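Local coordinates for Pyrsv_gp04 (Pyrobaculum spherical virus, PDB 2VXZ), which is of unknown function but probably binds DNA as a transcriptional regulator of the virus, at residues A[25-30]-A[39-44]; A[54-57]-A[62-65]. All coordinates share one frame; numbering follows the deposited sequence.

Contact 1 of 2, residues A[25-30]-A[39-44]; sequences KTTSLI and GRAKAL
A single water is held between Thr27 and Lys42. It lies 2.9 Å from Thr27 OG1, and it accepts a bond from Lys42 NZ at 3.0 Å. Helices 27-34 and 38-50 have the arrangement of a helix-turn-helix, consistent with a winged-helix domain. Thr27 stands in the first turn of helix 27-34. Lys42 lies on helix 38-50, which by its place in the motif is probably the recognition helix. No direct hydrogen bond joins the segments, so the water is the polar link between them.

The closest apolar contacts are made by one methyl group. Thr27 CG2 is 4.1 Å from Ala41 CB and equally far from Lys42 CG. With chi1 at -56°, the hydroxyl is beside the backbone N and CG2 is anti to it. One branch can therefore reach the water while the other meets helix 38-50. The Lys42 chain crosses the Thr27 side chain at about a right angle. It bends at chi3 and chi4, and this turns NZ back to the water. Thr27 and Ile30 also touch Ile45 and Val65, which continue the packing into the interior.

Thr26 is the N-cap of helix 27-34. Its carbonyl O accepts a bond from Ile30 N at 3.1 Å. Its hydroxyl OG1 is hydrogen-bonded to Ser28 OG at 2.7 Å.

Contact 2 of 2, residues A[54-57]-A[62-65]; sequences VTRV and VALV
Arg56 reaches across to Ala63 with the tip of its side chain. CB leaves strand 55-59 on the face that also carries Val65. CG is anti to the carbonyl carbon (chi1 -67°). The chain runs straight on to CD, then bends at chi3 (79°), which swings NE and the guanidinium along the hairpin to Ala63. There CZ is 3.8 Å from Ala63 CB. NH2 comes closer to the same methyl, at 3.3 Å. The methyl lies over one face of the guanidinium, so this is packing of a flat group on a carbon. Arg56 also touches Glu49 of helix 38-50.

The two segments are the antiparallel arms of a beta hairpin, in the position of the wing of a winged-helix domain. Val57 and Leu64 form a hydrogen-bonded pair. Val57 N donates to Leu64 O at 2.8 Å, nearly straight and in the carbonyl plane. Leu64 N donates back to Val57 O at 2.7 Å, with the donor tilted 22° from the plane of the Val57 carbonyl. Arg56 and Val65 are the adjoining non-hydrogen-bonded pair. Here Arg56 CA makes a CA-H...O contact with Leu64 O at 3.4 Å.

Val57 and Leu64 project from the other face of the sheet, where both touch Tyr72 of helix 69-89. Val54 precedes the strand and faces inward with Leu17, Leu20 and Leu48. Val65 CG1 packs against it, 4.0 Å from Val54 CB.

How the contacts relate
The chain passes from helix 7-20 into strand 25-26 and helix 27-34, turns, and enters helix 38-50. Contact 1 closes the turn between helices 27-34 and 38-50. The chain then leaves helix 38-50, runs out along strand 55-59 and returns on 62-66, where contact 2 closes the hairpin. The loops are in series and neither encloses the other. They meet in space because strand 62-66 lies between 25-26 and 55-59 in the sheet. Lys25 O and Val65 N are 2.8 Å apart, a probable hydrogen bond, and Thr26 CG2 packs on Leu64 CD2. Lys42 NZ of contact 1 and Arg56 NH2 of contact 2 are like charges held close together. The hydrogen bond and the packing join the helical pair to the hairpin, probably the wing.

Contact 1 of 2, residues A[25-30]-A[39-44]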
loop_
_atom_site.group_PDB
_atom_site.type_symbol
_atom_site.label_atom_id
_atom_site.label_comp_id
_atom_site.label_asym_id
_atom_site.label_seq_id
_atom_site.Cartn_x
_atom_site.Cartn_y
_atom_site.Cartn_z
ATOM N N LYS A 25 4.938 3.022 3.789
ATOM C CA LYS A 25 5.316 1.717 3.296
ATOM C C LYS A 25 4.741 0.657 4.190
ATOM O O LYS A 25 4.547 0.885 5.383
ATOM C CB LYS A 25 6.838 1.601 3.266
ATOM C CG LYS A 25 7.469 2.654 2.375
ATOM C CD LYS A 25 8.956 2.483 2.238
ATOM C CE LYS A 25 9.483 3.231 1.028
ATOM N NZ LYS A 25 9.065 4.659 1.000
ATOM N N THR A 26 4.482 -0.513 3.617
ATOM C CA THR A 26 4.089 -1.664 4.420
ATOM C C THR A 26 5.302 -2.204 5.173
ATOM O O THR A 26 6.436 -2.034 4.735
ATOM C CB THR A 26 3.519 -2.794 3.565
ATOM O OG1 THR A 26 4.557 -3.357 2.741
ATOM C CG2 THR A 26 2.380 -2.271 2.695
ATOM N N THR A 27 5.047 -2.865 6.297
ATOM C CA THR A 27 6.088 -3.572 7.024
ATOM C C THR A 27 6.814 -4.566 6.111
ATOM O O THR A 27 8.036 -4.706 6.198
ATOM C CB THR A 27 5.508 -4.280 8.273
ATOM O OG1 THR A 27 4.851 -3.304 9.093
ATOM C CG2 THR A 27 6.608 -4.963 9.076
ATOM N N SER A 28 6.088 -5.243 5.217
ATOM C CA SER A 28 6.745 -6.171 4.291
ATOM C C SER A 28 7.786 -5.494 3.404
ATOM O O SER A 28 8.849 -6.059 3.162
ATOM C CB SER A 28 5.738 -6.936 3.426
ATOM O OG SER A 28 4.888 -6.044 2.746
ATOM N N LEU A 29 7.491 -4.287 2.928
ATOM C CA LEU A 29 8.450 -3.578 2.094
ATOM C C LEU A 29 9.644 -3.129 2.926
ATOM O O LEU A 29 10.795 -3.267 2.492
ATOM C CB LEU A 29 7.808 -2.383 1.401
ATOM C CG LEU A 29 8.708 -1.615 0.433
ATOM C CD1 LEU A 29 9.332 -2.525 -0.630
ATOM C CD2 LEU A 29 7.927 -0.475 -0.229
ATOM N N ILE A 30 9.372 -2.609 4.125
ATOM C CA ILE A 30 10.455 -2.228 5.057
ATOM C C ILE A 30 11.382 -3.405 5.355
ATOM O O ILE A 30 12.604 -3.279 5.261
ATOM C CB ILE A 30 9.861 -1.624 6.380
ATOM C CG1 ILE A 30 9.141 -0.317 6.063
ATOM C CG2 ILE A 30 10.971 -1.379 7.429
ATOM C CD1 ILE A 30 8.158 0.153 7.126
ATOM N N GLY A 39 10.109 -10.183 12.768
ATOM C CA GLY A 39 10.085 -9.822 14.180
ATOM C C GLY A 39 10.804 -8.524 14.483
ATOM O O GLY A 39 10.264 -7.674 15.176
ATOM N N ARG A 40 12.033 -8.381 13.983
ATOM C CA ARG A 40 12.809 -7.156 14.207
ATOM C C ARG A 40 12.088 -5.945 13.609
ATOM O O ARG A 40 11.985 -4.900 14.259
ATOM C CB ARG A 40 14.226 -7.280 13.643
ATOM C CG ARG A 40 15.114 -8.221 14.436
ATOM C CD ARG A 40 16.564 -8.136 13.979
ATOM N NE ARG A 40 17.435 -8.990 14.790
ATOM C CZ ARG A 40 17.616 -10.301 14.601
ATOM N NH1 ARG A 40 16.973 -10.965 13.647
ATOM N NH2 ARG A 40 18.449 -10.970 15.389
ATOM N N ALA A 41 11.574 -6.072 12.386
ATOM C CA ALA A 41 10.890 -4.936 11.760
ATOM C C ALA A 41 9.683 -4.510 12.592
ATOM O O ALA A 41 9.477 -3.322 12.857
ATOM C CB ALA A 41 10.474 -5.254 10.310
ATOM N N LYS A 42 8.882 -5.477 13.012
ATOM C CA LYS A 42 7.720 -5.158 13.825
ATOM C C LYS A 42 8.115 -4.540 15.168
ATOM O O LYS A 42 7.453 -3.627 15.641
ATOM C CB LYS A 42 6.846 -6.400 14.017
ATOM C CG LYS A 42 6.097 -6.780 12.735
ATOM C CD LYS A 42 4.902 -7.650 13.010
ATOM C CE LYS A 42 3.801 -6.880 13.746
ATOM N NZ LYS A 42 3.141 -5.882 12.857
ATOM N N ALA A 43 9.185 -5.033 15.792
ATOM C CA ALA A 43 9.609 -4.523 17.102
ATOM C C ALA A 43 10.091 -3.085 16.961
ATOM O O ALA A 43 9.787 -2.235 17.793
ATOM C CB ALA A 43 10.715 -5.413 17.721
ATOM N N LEU A 44 10.822 -2.810 15.884
ATOM C CA LEU A 44 11.350 -1.466 15.634
ATOM C C LEU A 44 10.237 -0.474 15.325
ATOM O O LEU A 44 10.284 0.678 15.763
ATOM C CB LEU A 44 12.334 -1.496 14.483
ATOM C CG LEU A 44 13.661 -2.175 14.799
ATOM C CD1 LEU A 44 14.371 -2.611 13.517
ATOM C CD2 LEU A 44 14.550 -1.280 15.648
HETATM O O HOH W 1 4.120 -3.181 11.904
#

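Contact 2 of 2, residues A[54-57]-A[62-65]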
loop_
_atom_site.group_PDB
_atom_site.type_symbol
_atom_site.label_atom_id
_atom_site.label_comp_id
_atom_site.label_asym_id
_atom_site.label_seq_id
_atom_site.Cartn_x
_atom_site.Cartn_y
_atom_site.Cartn_z
ATOM N N VAL A 54 6.037 7.326 14.163
ATOM C CA VAL A 54 5.248 6.757 13.080
ATOM C C VAL A 54 3.848 6.444 13.558
ATOM O O VAL A 54 3.581 6.402 14.769
ATOM C CB VAL A 54 5.860 5.456 12.508
ATOM C CG1 VAL A 54 7.276 5.682 12.021
ATOM C CG2 VAL A 54 5.798 4.329 13.552
ATOM N N THR A 55 2.963 6.227 12.589
ATOM C CA THR A 55 1.609 5.760 12.828
ATOM C C THR A 55 1.384 4.514 11.982
ATOM O O THR A 55 1.844 4.451 10.845
ATOM C CB THR A 55 0.553 6.814 12.388
ATOM O OG1 THR A 55 0.901 8.103 12.906
ATOM C CG2 THR A 55 -0.819 6.419 12.889
ATOM N N ARG A 56 0.673 3.533 12.528
ATOM C CA ARG A 56 0.285 2.352 11.759
ATOM C C ARG A 56 -1.161 2.499 11.360
ATOM O O ARG A 56 -2.017 2.684 12.212
ATOM C CB ARG A 56 0.442 1.075 12.581
ATOM C CG ARG A 56 1.867 0.731 12.916
ATOM C CD ARG A 56 1.936 -0.527 13.772
ATOM N NE ARG A 56 1.788 -1.738 12.967
ATOM C CZ ARG A 56 0.753 -2.576 13.001
ATOM N NH1 ARG A 56 -0.286 -2.373 13.798
ATOM N NH2 ARG A 56 0.763 -3.641 12.212
ATOM N N VAL A 57 -1.427 2.424 10.063
ATOM C CA VAL A 57 -2.773 2.517 9.548
ATOM C C VAL A 57 -3.153 1.201 8.899
ATOM O O VAL A 57 -2.471 0.722 7.988
ATOM C CB VAL A 57 -2.896 3.667 8.540
ATOM C CG1 VAL A 57 -4.317 3.761 8.003
ATOM C CG2 VAL A 57 -2.487 4.968 9.202
ATOM N N VAL A 62 -3.114 -5.663 5.435
ATOM C CA VAL A 62 -1.757 -5.129 5.631
ATOM C C VAL A 62 -1.837 -3.882 6.506
ATOM O O VAL A 62 -2.890 -3.262 6.629
ATOM C CB VAL A 62 -1.037 -4.742 4.300
ATOM C CG1 VAL A 62 -1.303 -5.759 3.192
ATOM C CG2 VAL A 62 -1.439 -3.350 3.841
ATOM N N ALA A 63 -0.716 -3.520 7.113
ATOM C CA ALA A 63 -0.626 -2.280 7.871
ATOM C C ALA A 63 0.314 -1.340 7.125
ATOM O O ALA A 63 1.380 -1.745 6.680
ATOM C CB ALA A 63 -0.118 -2.550 9.276
ATOM N N LEU A 64 -0.097 -0.091 6.955
ATOM C CA LEU A 64 0.797 0.907 6.381
ATOM C C LEU A 64 1.488 1.651 7.503
ATOM O O LEU A 64 0.827 2.084 8.458
ATOM C CB LEU A 64 0.042 1.889 5.482
ATOM C CG LEU A 64 -0.324 1.353 4.098
ATOM C CD1 LEU A 64 -1.415 2.193 3.472
ATOM C CD2 LEU A 64 0.880 1.297 3.191
ATOM N N VAL A 65 2.808 1.793 7.386
ATOM C CA VAL A 65 3.612 2.563 8.343
ATOM C C VAL A 65 3.844 3.945 7.757
ATOM O O VAL A 65 4.362 4.065 6.649
ATOM C CB VAL A 65 4.948 1.871 8.634
ATOM C CG1 VAL A 65 5.757 2.646 9.692
ATOM C CG2 VAL A 65 4.695 0.454 9.070
#